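Local coordinates for protein PTS system fructose-like EIIB component 3 (Escherichia coli K12, PDB 4TN5) that probably accepts a phosphoryl group from phosphorylated EIIA on a cysteine and passes it to an incoming fructose-like sugar during transport, at residues S12-T17 / G41-E46; M19-L24 / V35-Q40; L61-I66 / Y85-E90. All coordinates share one frame; numbering follows the deposited sequence.

Interaction 1: residues S12-T17 / G41-E46; sequences SGVAHT and GALGTE
The active-site loop that follows strand 3-9 rests Gly13 and Val14 against Ala42 and Leu43, the two middle residues of a type I beta turn from Gly41 to Gly44. Val14 carries most of the meeting. Its CG1 lies anti to the carbonyl carbon (chi1 -64°), and from there it presses on the flank of Leu43, with 3.9 Å from Val14 CG1 to Leu43 CB and the same from Val14 CG1 to Leu43 CD1. CD2 of Leu43 is only slightly farther, so this one methyl abuts the whole branched end, the two side chains crossing at about a right angle. Beside them the methyl of Ala42 meets the bare alpha carbon of Gly13, 4.0 Å from CB to CA. The contact is thus apolar. The turn keeps its own shape through a backbone bond of 2.8 Å from Gly44 N to Gly41 O, and at the backbone angles of Gly44 a side chain would collide with the carbonyl oxygen of Leu43. Within the loop, His16 ND1 makes a weak, bent bond of 2.6 Å to Ser12 OG, which lies in the ring plane at its edge, while the side chains of His16 and Thr17 also touch Cys10, the inferred phosphocysteine. This is consistent with a loop that wraps the cysteine, as the P-loop does in the probably related cysteine-dependent phosphatases. The loop runs on into helix 18-30, Thr17 packing on Thr39 of strand 34-41, and the turn joins that strand to its antiparallel neighbour 44-46 in a beta hairpin at the edge of the sheet of this chain.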
ATOM      1  N   SER A  12      20.342  -7.821  12.761  1.00101.12           N
ATOM      2  CA  SER A  12      21.570  -8.557  13.018  1.00111.25           C
ATOM      3  C   SER A  12      22.771  -7.871  12.389  1.00119.93           C
ATOM      4  O   SER A  12      23.365  -8.354  11.422  1.00110.45           O
ATOM      5  CB  SER A  12      21.473 -10.029  12.594  1.00112.64           C
ATOM      6  OG  SER A  12      21.886 -10.193  11.259  1.00114.25           O
ATOM      7  N   GLY A  13      23.102  -6.723  12.968  1.00 86.68           N
ATOM      8  CA  GLY A  13      24.358  -6.058  12.717  1.00 98.02           C
ATOM      9  C   GLY A  13      24.477  -5.290  11.423  1.00 96.31           C
ATOM     10  O   GLY A  13      23.523  -5.096  10.668  1.00 84.59           O
ATOM     11  N   VAL A  14      25.696  -4.834  11.153  1.00 93.18           N
ATOM     12  CA  VAL A  14      25.978  -4.073   9.943  1.00 96.75           C
ATOM     13  C   VAL A  14      26.489  -4.866   8.742  1.00 93.57           C
ATOM     14  O   VAL A  14      27.215  -4.340   7.898  1.00 93.63           O
ATOM     15  CB  VAL A  14      26.882  -2.859  10.238  1.00 93.14           C
ATOM     16  CG1 VAL A  14      26.169  -1.879  11.156  1.00 92.35           C
ATOM     17  CG2 VAL A  14      28.197  -3.315  10.852  1.00 99.48           C
ATOM     18  N   ALA A  15      26.104  -6.136   8.675  1.00 95.98           N
ATOM     19  CA  ALA A  15      26.521  -7.006   7.581  1.00 94.51           C
ATOM     20  C   ALA A  15      25.458  -7.356   6.545  1.00 96.61           C
ATOM     21  O   ALA A  15      25.744  -7.434   5.350  1.00 98.90           O
ATOM     22  CB  ALA A  15      27.046  -8.265   8.252  1.00 97.12           C
ATOM     23  N   HIS A  16      24.231  -7.564   7.011  1.00 95.24           N
ATOM     24  CA  HIS A  16      23.123  -7.907   6.126  1.00 91.77           C
ATOM     25  C   HIS A  16      22.507  -6.659   5.503  1.00 77.10           C
ATOM     26  O   HIS A  16      21.727  -6.748   4.554  1.00 72.24           O
ATOM     27  CB  HIS A  16      22.057  -8.698   6.885  1.00 95.86           C
ATOM     28  CG  HIS A  16      22.545 -10.006   7.426  1.00101.30           C
ATOM     29  ND1 HIS A  16      22.285 -10.422   8.713  1.00103.20           N
ATOM     30  CD2 HIS A  16      23.277 -10.990   6.853  1.00105.48           C
ATOM     31  CE1 HIS A  16      22.835 -11.607   8.911  1.00110.31           C
ATOM     32  NE2 HIS A  16      23.444 -11.974   7.797  1.00111.69           N
ATOM     33  N   THR A  17      22.861  -5.497   6.042  1.00 79.23           N
ATOM     34  CA  THR A  17      22.341  -4.228   5.540  1.00 71.75           C
ATOM     35  C   THR A  17      23.148  -3.629   4.382  1.00 65.48           C
ATOM     36  O   THR A  17      22.570  -3.185   3.389  1.00 61.90           O
ATOM     37  CB  THR A  17      22.171  -3.185   6.675  1.00 95.25           C
ATOM     38  OG1 THR A  17      20.980  -3.476   7.417  1.00 95.83           O
ATOM     39  CG2 THR A  17      22.068  -1.778   6.111  1.00 93.69           C
ATOM     40  N   GLY A  41      20.739   0.168  11.099  1.00 76.85           N
ATOM     41  CA  GLY A  41      21.346  -1.028  11.654  1.00 83.90           C
ATOM     42  C   GLY A  41      21.728  -0.875  13.112  1.00 86.35           C
ATOM     43  O   GLY A  41      21.316   0.076  13.776  1.00 86.08           O
ATOM     44  N   ALA A  42      22.526  -1.817  13.608  1.00 86.07           N
ATOM     45  CA  ALA A  42      22.951  -1.817  15.005  1.00 85.77           C
ATOM     46  C   ALA A  42      23.803  -0.596  15.344  1.00 82.61           C
ATOM     47  O   ALA A  42      23.925  -0.218  16.509  1.00 84.75           O
ATOM     48  CB  ALA A  42      23.705  -3.099  15.328  1.00 89.91           C
ATOM     49  N   LEU A  43      24.393   0.015  14.320  1.00 71.16           N
ATOM     50  CA  LEU A  43      25.187   1.224  14.503  1.00 74.71           C
ATOM     51  C   LEU A  43      24.325   2.475  14.377  1.00 70.16           C
ATOM     52  O   LEU A  43      24.824   3.596  14.468  1.00 73.44           O
ATOM     53  CB  LEU A  43      26.339   1.274  13.497  1.00 80.96           C
ATOM     54  CG  LEU A  43      27.706   0.767  13.966  1.00 85.30           C
ATOM     55  CD1 LEU A  43      27.620  -0.652  14.506  1.00 85.48           C
ATOM     56  CD2 LEU A  43      28.716   0.851  12.833  1.00 84.52           C
ATOM     57  N   GLY A  44      23.028   2.278  14.167  1.00 75.11           N
ATOM     58  CA  GLY A  44      22.096   3.385  14.062  1.00 67.15           C
ATOM     59  C   GLY A  44      21.800   3.775  12.627  1.00 65.61           C
ATOM     60  O   GLY A  44      22.168   3.064  11.691  1.00 62.15           O
ATOM     61  N   THR A  45      21.134   4.912  12.455  1.00 70.37           N
ATOM     62  CA  THR A  45      20.758   5.385  11.128  1.00 65.36           C
ATOM     63  C   THR A  45      21.875   6.189  10.470  1.00 70.41           C
ATOM     64  O   THR A  45      22.380   7.154  11.041  1.00 76.08           O
ATOM     65  CB  THR A  45      19.475   6.240  11.172  1.00 54.85           C
ATOM     66  OG1 THR A  45      18.388   5.448  11.668  1.00 56.44           O
ATOM     67  CG2 THR A  45      19.128   6.751   9.783  1.00 44.99           C
ATOM     68  N   GLU A  46      22.255   5.783   9.262  1.00 65.99           N
ATOM     69  CA  GLU A  46      23.296   6.477   8.510  1.00 67.19           C
ATOM     70  C   GLU A  46      22.758   7.005   7.185  1.00 59.56           C
ATOM     71  O   GLU A  46      21.933   6.352   6.543  1.00 39.86           O
ATOM     72  CB  GLU A  46      24.480   5.547   8.255  1.00 72.43           C
ATOM     73  CG  GLU A  46      24.897   4.734   9.463  1.00 81.48           C
ATOM     74  CD  GLU A  46      26.061   3.821   9.163  1.00 90.60           C
ATOM     75  OE1 GLU A  46      26.865   4.164   8.271  1.00 94.02           O
ATOM     76  OE2 GLU A  46      26.169   2.754   9.805  1.00 91.49           O
TER

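Interaction 2: residues M19-L24 / V35-Q40; sequences MAAERL and VSIETQ
Ile37 sets CG2 anti to its backbone N and CG1 anti to the carbonyl carbon (chi1 -50°), and with the chain then extended to CD1 it sends two methyls from strand 34-41 to Ala21 on helix 18-30. CG2 meets the small side chain of the alanine, 4.0 Å from Ile37 CG2 to Ala21 CB. CD1 reaches the helix backbone itself, lying 3.5 Å from Ala21 O and 4.1 Å from Ala21 CA, a van der Waals contact with the main chain that the short alanine side chain leaves accessible. Leu24 follows one helical turn farther on, and its side chain crosses that of Ile37 obliquely: its CG is anti to the backbone N (chi1 -175°), which carries the branched end toward the strand, with Leu24 CD2 4.2 Å from Ile37 CD1. The buried Leu24 also touches Ala6 of strand 3-9 and Phe87 of helix 84-89, linking this contact to the interior.

The strand's reverse side is polar. Glu38 points away from the helix, and its OE2 takes a nearly straight bond of 2.6 Å from Gln40 NE2, with the acceptor in the plane of the amide. The same carboxylate is held a second time through OE1, by a salt bridge to Arg73 and by the backbone N of Leu49, while Gln40 NE2 also bonds to Ala69 O; a buried acid is thereby given partners on both oxygens, and its rotation is probably fixed. Helix 18-30 links strand 3-9 to strand 34-41, which are parallel neighbours in the sheet, and the apolar seam from Ala21 and Leu24 to Ile37 packs the crossing helix onto the second strand of this beta-alpha-beta crossover.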
HETATM    1  N   MSE A  19      25.336  -4.936   2.131  1.00 46.60           N
HETATM    2  CA  MSE A  19      25.364  -5.647   0.859  1.00 58.03           C
HETATM    3  C   MSE A  19      24.047  -5.432   0.121  1.00 58.08           C
HETATM    4  O   MSE A  19      24.004  -5.446  -1.110  1.00 57.90           O
HETATM    5  CB  MSE A  19      25.650  -7.137   1.054  1.00 68.30           C
HETATM    6  CG  MSE A  19      27.006  -7.445   1.657  1.00 88.53           C
HETATM    7 SE   MSE A  19      28.475  -6.895   0.503  1.00119.93          SE
HETATM    8  CE  MSE A  19      29.964  -7.458   1.628  1.00103.37           C
ATOM      9  N   ALA A  20      22.976  -5.223   0.881  1.00 36.38           N
ATOM     10  CA  ALA A  20      21.681  -4.899   0.298  1.00 40.60           C
ATOM     11  C   ALA A  20      21.756  -3.528  -0.359  1.00 38.35           C
ATOM     12  O   ALA A  20      21.308  -3.344  -1.492  1.00 46.53           O
ATOM     13  CB  ALA A  20      20.596  -4.925   1.361  1.00 38.03           C
ATOM     14  N   ALA A  21      22.331  -2.571   0.361  1.00 37.88           N
ATOM     15  CA  ALA A  21      22.539  -1.228  -0.164  1.00 37.85           C
ATOM     16  C   ALA A  21      23.516  -1.278  -1.330  1.00 47.21           C
ATOM     17  O   ALA A  21      23.356  -0.562  -2.318  1.00 48.71           O
ATOM     18  CB  ALA A  21      23.065  -0.311   0.928  1.00 38.64           C
ATOM     19  N   GLU A  22      24.526  -2.134  -1.204  1.00 58.60           N
ATOM     20  CA  GLU A  22      25.531  -2.316  -2.244  1.00 46.45           C
ATOM     21  C   GLU A  22      24.909  -2.756  -3.560  1.00 27.63           C
ATOM     22  O   GLU A  22      25.101  -2.113  -4.593  1.00 30.90           O
ATOM     23  CB  GLU A  22      26.573  -3.346  -1.801  1.00 63.95           C
ATOM     24  CG  GLU A  22      27.680  -3.617  -2.812  1.00 70.99           C
ATOM     25  CD  GLU A  22      28.596  -2.429  -3.037  1.00 82.44           C
ATOM     26  OE1 GLU A  22      28.542  -1.463  -2.247  1.00 85.86           O
ATOM     27  OE2 GLU A  22      29.383  -2.468  -4.005  1.00 87.53           O
ATOM     28  N   ARG A  23      24.166  -3.858  -3.515  1.00 26.63           N
ATOM     29  CA  ARG A  23      23.557  -4.417  -4.713  1.00 39.54           C
ATOM     30  C   ARG A  23      22.612  -3.417  -5.367  1.00 41.14           C
ATOM     31  O   ARG A  23      22.570  -3.308  -6.586  1.00 44.55           O
ATOM     32  CB  ARG A  23      22.821  -5.723  -4.395  1.00 41.10           C
ATOM     33  CG  ARG A  23      22.293  -6.444  -5.628  1.00 53.75           C
ATOM     34  CD  ARG A  23      22.804  -7.878  -5.706  1.00 64.70           C
ATOM     35  NE  ARG A  23      22.080  -8.787  -4.820  1.00 72.34           N
ATOM     36  CZ  ARG A  23      22.632  -9.824  -4.195  1.00 80.67           C
ATOM     37  NH1 ARG A  23      23.920 -10.083  -4.339  1.00 85.14           N
ATOM     38  NH2 ARG A  23      21.899 -10.602  -3.418  1.00 88.35           N
ATOM     39  N   LEU A  24      21.877  -2.669  -4.551  1.00 36.77           N
ATOM     40  CA  LEU A  24      20.904  -1.715  -5.069  1.00 36.20           C
ATOM     41  C   LEU A  24      21.566  -0.524  -5.760  1.00 42.03           C
ATOM     42  O   LEU A  24      21.102  -0.069  -6.805  1.00 47.03           O
ATOM     43  CB  LEU A  24      19.983  -1.226  -3.954  1.00 32.82           C
ATOM     44  CG  LEU A  24      18.848  -0.317  -4.418  1.00 39.58           C
ATOM     45  CD1 LEU A  24      17.972  -1.049  -5.418  1.00 29.67           C
ATOM     46  CD2 LEU A  24      18.032   0.140  -3.232  1.00 35.92           C
ATOM     47  N   VAL A  35      19.759   7.667  -6.916  1.00 46.28           N
ATOM     48  CA  VAL A  35      19.393   6.920  -5.719  1.00 34.91           C
ATOM     49  C   VAL A  35      20.107   7.375  -4.445  1.00 39.59           C
ATOM     50  O   VAL A  35      21.323   7.577  -4.430  1.00 59.27           O
ATOM     51  CB  VAL A  35      19.582   5.394  -5.925  1.00 67.43           C
ATOM     52  CG1 VAL A  35      21.033   5.067  -6.246  1.00 63.76           C
ATOM     53  CG2 VAL A  35      19.104   4.620  -4.704  1.00 67.65           C
ATOM     54  N   SER A  36      19.326   7.552  -3.384  1.00 36.39           N
ATOM     55  CA  SER A  36      19.858   7.804  -2.052  1.00 33.04           C
ATOM     56  C   SER A  36      19.369   6.697  -1.126  1.00 34.08           C
ATOM     57  O   SER A  36      18.176   6.396  -1.086  1.00 39.41           O
ATOM     58  CB  SER A  36      19.396   9.165  -1.533  1.00 49.97           C
ATOM     59  OG  SER A  36      19.749  10.201  -2.432  1.00 62.91           O
ATOM     60  N   ILE A  37      20.289   6.089  -0.386  1.00 38.83           N
ATOM     61  CA  ILE A  37      19.945   4.944   0.448  1.00 41.60           C
ATOM     62  C   ILE A  37      20.176   5.202   1.933  1.00 43.85           C
ATOM     63  O   ILE A  37      21.296   5.484   2.358  1.00 41.71           O
ATOM     64  CB  ILE A  37      20.735   3.689   0.032  1.00 34.72           C
ATOM     65  CG1 ILE A  37      20.619   3.463  -1.476  1.00 35.70           C
ATOM     66  CG2 ILE A  37      20.246   2.471   0.800  1.00 43.25           C
ATOM     67  CD1 ILE A  37      21.414   2.277  -1.978  1.00 40.70           C
ATOM     68  N   GLU A  38      19.107   5.099   2.715  1.00 46.17           N
ATOM     69  CA  GLU A  38      19.202   5.214   4.163  1.00 47.88           C
ATOM     70  C   GLU A  38      19.491   3.849   4.770  1.00 49.12           C
ATOM     71  O   GLU A  38      18.894   2.846   4.380  1.00 44.06           O
ATOM     72  CB  GLU A  38      17.909   5.784   4.748  1.00 53.40           C
ATOM     73  CG  GLU A  38      17.866   5.811   6.269  1.00 64.30           C
ATOM     74  CD  GLU A  38      16.615   6.478   6.806  1.00 63.98           C
ATOM     75  OE1 GLU A  38      16.222   7.532   6.263  1.00 58.01           O
ATOM     76  OE2 GLU A  38      16.021   5.948   7.770  1.00 60.51           O
ATOM     77  N   THR A  39      20.416   3.815   5.721  1.00 59.54           N
ATOM     78  CA  THR A  39      20.764   2.576   6.400  1.00 60.16           C
ATOM     79  C   THR A  39      20.325   2.608   7.859  1.00 51.80           C
ATOM     80  O   THR A  39      20.613   3.560   8.581  1.00 61.68           O
ATOM     81  CB  THR A  39      22.278   2.301   6.323  1.00 69.55           C
ATOM     82  OG1 THR A  39      22.574   1.593   5.113  1.00 64.30           O
ATOM     83  CG2 THR A  39      22.733   1.473   7.514  1.00 74.94           C
ATOM     84  N   GLN A  40      19.615   1.569   8.281  1.00 40.30           N
ATOM     85  CA  GLN A  40      19.230   1.424   9.678  1.00 51.63           C
ATOM     86  C   GLN A  40      19.747   0.097  10.219  1.00 58.20           C
ATOM     87  O   GLN A  40      19.262  -0.968   9.840  1.00 64.59           O
ATOM     88  CB  GLN A  40      17.710   1.515   9.832  1.00 51.30           C
ATOM     89  CG  GLN A  40      17.123   2.849   9.394  1.00 56.02           C
ATOM     90  CD  GLN A  40      15.626   2.936   9.623  1.00 64.18           C
ATOM     91  OE1 GLN A  40      15.036   2.085  10.287  1.00 61.43           O
ATOM     92  NE2 GLN A  40      15.002   3.971   9.070  1.00 56.60           N
TER

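Interaction 3: residues L61-I66 / Y85-E90; sequences LLITDI and YAFLRE
Asp65 OD1 accepts a hydrogen bond from the backbone N of Ile84, at the start of helix 84-89, while its second oxygen, OD2, lies over one face of Tyr85. The approach to the ring is loose, 3.9 Å from Asp65 OD2 to Tyr85 CZ, and the planes of carboxylate and ring are 45° apart. Next to it, Thr64 OG1 donates a hydrogen bond of 2.9 Å to Ile66 O, standing above the carbonyl plane, where the strand gives way to loop.

Deeper in, the contact is wholly apolar. Phe87 has CG anti to its backbone N (chi1 174°), which swings the ring from the helix toward strand 59-64 and lays one face against Ile63. The CD1 methyl of Ile63 sits over the centre of that face in a CH-pi contact, 3.8 Å from the ring centroid, and the other branch, Ile63 CG2, touches Phe87 CB at 3.6 Å. Leu61 CD2 comes obliquely to Phe87 CE1, 4.4 Å away. Leu27 of helix 18-30 also packs on the ring. With an alanine in place of Phe87, Ile63 CD1 would lose its ring face and a gap would probably open between strand 59-64 and helices 18-30 and 84-89.

The side chain of Tyr85 is about 4 Å from that of Cys10, the inferred phosphocysteine, so the outer end of the contact borders the active site, whereas its inner end is the helix-on-sheet packing of an open alpha/beta fold.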
ATOM      1  N   LEU A  61      12.031   2.410  -2.144  1.00 37.73           N
ATOM      2  CA  LEU A  61      12.218   0.973  -1.989  1.00 27.69           C
ATOM      3  C   LEU A  61      12.548   0.649  -0.540  1.00 33.50           C
ATOM      4  O   LEU A  61      13.533   1.140   0.009  1.00 37.60           O
ATOM      5  CB  LEU A  61      13.313   0.453  -2.920  1.00 29.50           C
ATOM      6  CG  LEU A  61      13.552  -1.059  -2.867  1.00 39.51           C
ATOM      7  CD1 LEU A  61      12.252  -1.815  -3.084  1.00 43.10           C
ATOM      8  CD2 LEU A  61      14.589  -1.477  -3.895  1.00 31.60           C
ATOM      9  N   LEU A  62      11.714  -0.176   0.080  1.00 32.57           N
ATOM     10  CA  LEU A  62      11.891  -0.517   1.483  1.00 28.12           C
ATOM     11  C   LEU A  62      12.334  -1.964   1.641  1.00 43.76           C
ATOM     12  O   LEU A  62      11.520  -2.886   1.608  1.00 48.36           O
ATOM     13  CB  LEU A  62      10.601  -0.255   2.261  1.00 38.72           C
ATOM     14  CG  LEU A  62      10.035   1.155   2.078  1.00 45.95           C
ATOM     15  CD1 LEU A  62       8.765   1.344   2.892  1.00 46.56           C
ATOM     16  CD2 LEU A  62      11.073   2.209   2.441  1.00 37.79           C
ATOM     17  N   ILE A  63      13.638  -2.150   1.803  1.00 50.92           N
ATOM     18  CA  ILE A  63      14.215  -3.474   1.969  1.00 48.55           C
ATOM     19  C   ILE A  63      14.430  -3.746   3.451  1.00 49.60           C
ATOM     20  O   ILE A  63      15.466  -3.393   4.009  1.00 55.52           O
ATOM     21  CB  ILE A  63      15.564  -3.578   1.243  1.00 51.30           C
ATOM     22  CG1 ILE A  63      15.471  -2.931  -0.141  1.00 52.89           C
ATOM     23  CG2 ILE A  63      16.009  -5.028   1.148  1.00 56.67           C
ATOM     24  CD1 ILE A  63      16.788  -2.874  -0.881  1.00 49.41           C
ATOM     25  N   THR A  64      13.450  -4.374   4.091  1.00 53.25           N
ATOM     26  CA  THR A  64      13.511  -4.547   5.536  1.00 69.31           C
ATOM     27  C   THR A  64      12.771  -5.774   6.056  1.00 79.82           C
ATOM     28  O   THR A  64      11.719  -6.155   5.543  1.00 82.77           O
ATOM     29  CB  THR A  64      12.971  -3.302   6.267  1.00 73.62           C
ATOM     30  OG1 THR A  64      12.991  -3.529   7.682  1.00 69.23           O
ATOM     31  CG2 THR A  64      11.547  -2.994   5.825  1.00 74.38           C
ATOM     32  N   ASP A  65      13.344  -6.386   7.086  1.00 92.15           N
ATOM     33  CA  ASP A  65      12.671  -7.438   7.828  1.00105.40           C
ATOM     34  C   ASP A  65      11.908  -6.770   8.959  1.00110.92           C
ATOM     35  O   ASP A  65      10.795  -7.169   9.303  1.00121.54           O
ATOM     36  CB  ASP A  65      13.696  -8.402   8.427  1.00117.35           C
ATOM     37  CG  ASP A  65      14.679  -8.927   7.400  1.00121.08           C
ATOM     38  OD1 ASP A  65      14.266  -9.171   6.248  1.00119.38           O
ATOM     39  OD2 ASP A  65      15.868  -9.090   7.746  1.00128.87           O
ATOM     40  N   ILE A  66      12.518  -5.730   9.517  1.00 89.38           N
ATOM     41  CA  ILE A  66      12.055  -5.122  10.757  1.00 89.55           C
ATOM     42  C   ILE A  66      11.133  -3.924  10.561  1.00 85.40           C
ATOM     43  O   ILE A  66      10.709  -3.617   9.447  1.00 80.93           O
ATOM     44  CB  ILE A  66      13.247  -4.672  11.611  1.00 84.02           C
ATOM     45  CG1 ILE A  66      13.962  -3.491  10.948  1.00 76.36           C
ATOM     46  CG2 ILE A  66      14.205  -5.825  11.798  1.00 85.88           C
ATOM     47  CD1 ILE A  66      15.057  -2.884  11.791  1.00 75.64           C
ATOM     48  N   TYR A  85      16.488 -10.706   2.911  1.00 79.71           N
ATOM     49  CA  TYR A  85      16.894 -11.962   2.298  1.00 94.98           C
ATOM     50  C   TYR A  85      16.103 -12.274   1.015  1.00 89.85           C
ATOM     51  O   TYR A  85      16.522 -13.083   0.194  1.00 91.27           O
ATOM     52  CB  TYR A  85      16.868 -13.067   3.339  1.00 97.20           C
ATOM     53  CG  TYR A  85      17.424 -12.747   4.679  1.00 97.38           C
ATOM     54  CD1 TYR A  85      18.600 -12.014   4.848  1.00 95.16           C
ATOM     55  CD2 TYR A  85      16.711 -13.090   5.797  1.00 97.33           C
ATOM     56  CE1 TYR A  85      19.053 -11.711   6.117  1.00 90.80           C
ATOM     57  CE2 TYR A  85      17.170 -12.774   7.031  1.00 93.57           C
ATOM     58  CZ  TYR A  85      18.329 -12.103   7.194  1.00 95.54           C
ATOM     59  OH  TYR A  85      18.733 -11.830   8.467  1.00 92.34           O
ATOM     60  N   ALA A  86      14.971 -11.597   0.833  1.00 69.41           N
ATOM     61  CA  ALA A  86      14.232 -11.653  -0.431  1.00 61.18           C
ATOM     62  C   ALA A  86      14.864 -10.822  -1.552  1.00 56.64           C
ATOM     63  O   ALA A  86      14.949 -11.269  -2.699  1.00 59.09           O
ATOM     64  CB  ALA A  86      12.795 -11.236  -0.225  1.00 61.77           C
ATOM     65  N   PHE A  87      15.289  -9.607  -1.224  1.00 56.29           N
ATOM     66  CA  PHE A  87      15.978  -8.756  -2.188  1.00 52.85           C
ATOM     67  C   PHE A  87      17.296  -9.403  -2.577  1.00 59.38           C
ATOM     68  O   PHE A  87      17.734  -9.321  -3.727  1.00 49.49           O
ATOM     69  CB  PHE A  87      16.236  -7.374  -1.592  1.00 42.97           C
ATOM     70  CG  PHE A  87      17.065  -6.482  -2.470  1.00 43.06           C
ATOM     71  CD1 PHE A  87      16.491  -5.820  -3.540  1.00 36.52           C
ATOM     72  CD2 PHE A  87      18.416  -6.305  -2.222  1.00 42.28           C
ATOM     73  CE1 PHE A  87      17.248  -4.999  -4.348  1.00 36.58           C
ATOM     74  CE2 PHE A  87      19.178  -5.485  -3.030  1.00 32.77           C
ATOM     75  CZ  PHE A  87      18.592  -4.831  -4.093  1.00 31.79           C
ATOM     76  N   LEU A  88      17.922 -10.055  -1.605  1.00 66.19           N
ATOM     77  CA  LEU A  88      19.188 -10.721  -1.855  1.00 70.62           C
ATOM     78  C   LEU A  88      19.080 -11.925  -2.794  1.00 80.36           C
ATOM     79  O   LEU A  88      19.843 -12.018  -3.761  1.00 89.21           O
ATOM     80  CB  LEU A  88      19.900 -11.103  -0.553  1.00 67.88           C
ATOM     81  CG  LEU A  88      20.468  -9.948   0.273  1.00 62.66           C
ATOM     82  CD1 LEU A  88      21.358 -10.488   1.385  1.00 59.00           C
ATOM     83  CD2 LEU A  88      21.238  -8.980  -0.612  1.00 56.03           C
ATOM     84  N   ARG A  89      18.132 -12.830  -2.534  1.00 80.91           N
ATOM     85  CA  ARG A  89      18.109 -14.097  -3.276  1.00 93.76           C
ATOM     86  C   ARG A  89      17.883 -13.773  -4.737  1.00 92.06           C
ATOM     87  O   ARG A  89      18.608 -14.253  -5.599  1.00 98.49           O
ATOM     88  CB  ARG A  89      17.103 -15.104  -2.728  1.00 95.92           C
ATOM     89  CG  ARG A  89      15.668 -15.005  -3.186  1.00 90.75           C
ATOM     90  CD  ARG A  89      14.944 -16.050  -2.379  1.00 93.08           C
ATOM     91  NE  ARG A  89      14.927 -15.686  -0.951  1.00 93.14           N
ATOM     92  CZ  ARG A  89      13.970 -14.943  -0.399  1.00 94.87           C
ATOM     93  NH1 ARG A  89      12.970 -14.514  -1.142  1.00 91.67           N
ATOM     94  NH2 ARG A  89      13.981 -14.651   0.887  1.00 90.72           N
ATOM     95  N   GLU A  90      16.875 -12.958  -5.019  1.00 79.56           N
ATOM     96  CA  GLU A  90      16.635 -12.537  -6.389  1.00 83.43           C
ATOM     97  C   GLU A  90      16.140 -11.101  -6.533  1.00 76.14           C
ATOM     98  O   GLU A  90      14.963 -10.804  -6.294  1.00 71.82           O
ATOM     99  CB  GLU A  90      15.642 -13.508  -7.030  1.00 96.45           C
ATOM    100  CG  GLU A  90      15.490 -13.283  -8.529  1.00103.45           C
ATOM    101  CD  GLU A  90      14.586 -14.299  -9.191  1.00113.36           C
ATOM    102  OE1 GLU A  90      13.402 -14.381  -8.809  1.00118.93           O
ATOM    103  OE2 GLU A  90      15.064 -15.020 -10.094  1.00115.39           O
TER

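Overall arrangement
Interaction 3 is a buried contact, interaction 2 is partly buried and interaction 1 lies at the surface. All three reach one sheet. Interactions 1 and 2 join along strand 34-41, where Glu46 N probably hydrogen-bonds to Thr39 O. Interactions 2 and 3 share a core through Leu24 and Leu61, and helix 18-30 lies between helix 84-89 and strand 34-41. Interaction 1 meets interaction 3 near Cys10, with His16 close to Tyr85. Val14 on Leu43, with Ala42 on Gly13, makes the surface contact; interaction 2 sets an isoleucine on an alanine and the helix backbone, a leucine beside it; an aromatic ring makes the buried contact, with Asp65 over Tyr85 at the end toward the active site.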